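Local atomic coordinates of UTP--glucose-1-phosphate uridylyltransferase (PDB entry 6IKX), a protein that catalyses the transfer of a uridylyl group from UTP to alpha-D-glucose 1-phosphate, giving UDP-alpha-D-glucose and diphosphate. Residues Leu219-Pro224 and Asp235-Leu240. The protein carries 1 engineered substitution. Coordinates in Å, arbitrary orientation, origin at the centre of the assembly. Numbering follows the deposited sequence.
Sequences LLENTP and DAIAML
Helix 216-220 leads into a type I beta turn from L220 to T223; N222 N donates a hydrogen bond to L219 O (2.9 Å), starting one residue earlier, and T223 (phi/psi -84/115) then extends toward P224. D235-L240 is helical, M239 N to D235 O measuring 3.1 Å. The CA atoms of L219 and A236 lie 5.3 Å apart, and no hydrogen bond joins the segments. L219 (m,t) packs between A236 and L240: CB to A236 CB 4.3 Å, CD1 to L240 CB 3.5 Å; its CD2 is 4.2 Å from M239 CB. M239 (m,t,p) lays its thioether along the turn, CE 3.2 Å from N222 O and 3.5 Å from L219 O. L220 CD2 and T223 CG2 reach A236 CB at 3.6 and 3.9 Å. Helix 233-240 packs, mainly through apolar side chains, on helix 216-220 and its turn within the GT-A-clan nucleotidyltransferase domain: L220 also rests on V113 and L114 of helix 109-115, E221 forms a salt bridge with K117, and L240 meets P213 and K215, just beyond strand 209-212.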
loop_
_atom_site.group_PDB
_atom_site.type_symbol
_atom_site.label_atom_id
_atom_site.label_comp_id
_atom_site.label_asym_id
_atom_site.label_seq_id
_atom_site.Cartn_x
_atom_site.Cartn_y
_atom_site.Cartn_z
ATOM N N LEU A 219 6.660 -33.847 6.798
ATOM C CA LEU A 219 8.032 -34.016 6.306
ATOM C C LEU A 219 8.761 -32.665 6.359
ATOM O O LEU A 219 9.891 -32.652 6.893
ATOM C CB LEU A 219 7.987 -34.617 4.904
ATOM C CG LEU A 219 7.409 -36.035 4.825
ATOM C CD1 LEU A 219 7.560 -36.622 3.417
ATOM C CD2 LEU A 219 8.052 -36.941 5.851
ATOM N N LEU A 220 8.182 -31.566 5.851
ATOM C CA LEU A 220 8.855 -30.219 5.837
ATOM C C LEU A 220 9.109 -29.748 7.280
ATOM O O LEU A 220 10.114 -29.074 7.495
ATOM C CB LEU A 220 8.029 -29.195 5.048
ATOM C CG LEU A 220 8.106 -29.318 3.520
ATOM C CD1 LEU A 220 6.978 -28.567 2.870
ATOM C CD2 LEU A 220 9.424 -28.803 2.963
ATOM N N GLU A 221 8.250 -30.113 8.241
ATOM C CA GLU A 221 8.426 -29.753 9.674
ATOM C C GLU A 221 9.625 -30.514 10.267
ATOM O O GLU A 221 9.984 -30.206 11.392
ATOM C CB GLU A 221 7.155 -30.050 10.478
ATOM C CG GLU A 221 6.107 -28.961 10.334
ATOM C CD GLU A 221 4.686 -29.236 10.808
ATOM O OE1 GLU A 221 4.295 -30.409 10.923
ATOM O OE2 GLU A 221 3.948 -28.250 11.018
ATOM N N ASN A 222 10.220 -31.480 9.553
ATOM C CA ASN A 222 11.236 -32.419 10.119
ATOM C C ASN A 222 12.481 -32.497 9.230
ATOM O O ASN A 222 13.209 -33.490 9.350
ATOM C CB ASN A 222 10.606 -33.793 10.365
ATOM C CG ASN A 222 9.716 -33.789 11.593
ATOM O OD1 ASN A 222 10.214 -33.867 12.708
ATOM N ND2 ASN A 222 8.412 -33.650 11.407
ATOM N N THR A 223 12.748 -31.476 8.408
ATOM C CA THR A 223 13.921 -31.440 7.492
ATOM C C THR A 223 15.161 -30.934 8.226
ATOM O O THR A 223 15.244 -29.751 8.556
ATOM C CB THR A 223 13.690 -30.554 6.266
ATOM O OG1 THR A 223 13.483 -29.218 6.724
ATOM C CG2 THR A 223 12.533 -31.024 5.424
ATOM N N PRO A 224 16.200 -31.780 8.402
ATOM C CA PRO A 224 17.494 -31.355 8.925
ATOM C C PRO A 224 17.671 -29.879 9.326
ATOM O O PRO A 224 17.664 -29.027 8.446
ATOM C CB PRO A 224 18.280 -31.730 7.655
ATOM C CG PRO A 224 17.606 -33.020 7.121
ATOM C CD PRO A 224 16.305 -33.153 7.894
ATOM N N ASP A 235 14.710 -32.294 -0.035
ATOM C CA ASP A 235 15.018 -33.308 1.002
ATOM C C ASP A 235 13.785 -33.608 1.875
ATOM O O ASP A 235 13.792 -34.656 2.566
ATOM C CB ASP A 235 16.339 -32.993 1.718
ATOM C CG ASP A 235 16.364 -31.729 2.539
ATOM O OD1 ASP A 235 15.351 -31.460 3.209
ATOM O OD2 ASP A 235 17.414 -31.048 2.514
ATOM N N ALA A 236 12.722 -32.817 1.813
ATOM C CA ALA A 236 11.387 -33.299 2.242
ATOM C C ALA A 236 10.929 -34.403 1.271
ATOM O O ALA A 236 10.390 -35.404 1.728
ATOM C CB ALA A 236 10.404 -32.166 2.300
ATOM N N ILE A 237 11.191 -34.237 -0.026
ATOM C CA ILE A 237 10.852 -35.228 -1.078
ATOM C C ILE A 237 11.775 -36.444 -0.913
ATOM O O ILE A 237 11.257 -37.597 -0.881
ATOM C CB ILE A 237 10.937 -34.552 -2.449
ATOM C CG1 ILE A 237 9.804 -33.534 -2.599
ATOM C CG2 ILE A 237 10.949 -35.572 -3.576
ATOM C CD1 ILE A 237 9.974 -32.547 -3.762
ATOM N N ALA A 238 13.074 -36.228 -0.715
ATOM C CA ALA A 238 13.981 -37.325 -0.295
ATOM C C ALA A 238 13.311 -38.134 0.823
ATOM O O ALA A 238 13.273 -39.362 0.662
ATOM C CB ALA A 238 15.351 -36.839 0.121
ATOM N N MET A 239 12.808 -37.493 1.893
ATOM C CA MET A 239 12.227 -38.186 3.084
ATOM C C MET A 239 10.959 -38.964 2.685
ATOM O O MET A 239 10.668 -40.010 3.299
ATOM C CB MET A 239 11.860 -37.209 4.212
ATOM C CG MET A 239 13.065 -36.700 5.013
ATOM S SD MET A 239 12.848 -35.052 5.791
ATOM C CE MET A 239 11.875 -35.525 7.217
ATOM N N LEU A 240 10.199 -38.448 1.726
ATOM C CA LEU A 240 8.960 -39.077 1.232
ATOM C C LEU A 240 9.326 -40.378 0.503
ATOM O O LEU A 240 8.503 -41.272 0.463
ATOM C CB LEU A 240 8.256 -38.061 0.333
ATOM C CG LEU A 240 6.929 -38.500 -0.259
ATOM C CD1 LEU A 240 5.898 -38.810 0.807
ATOM C CD2 LEU A 240 6.406 -37.464 -1.223
#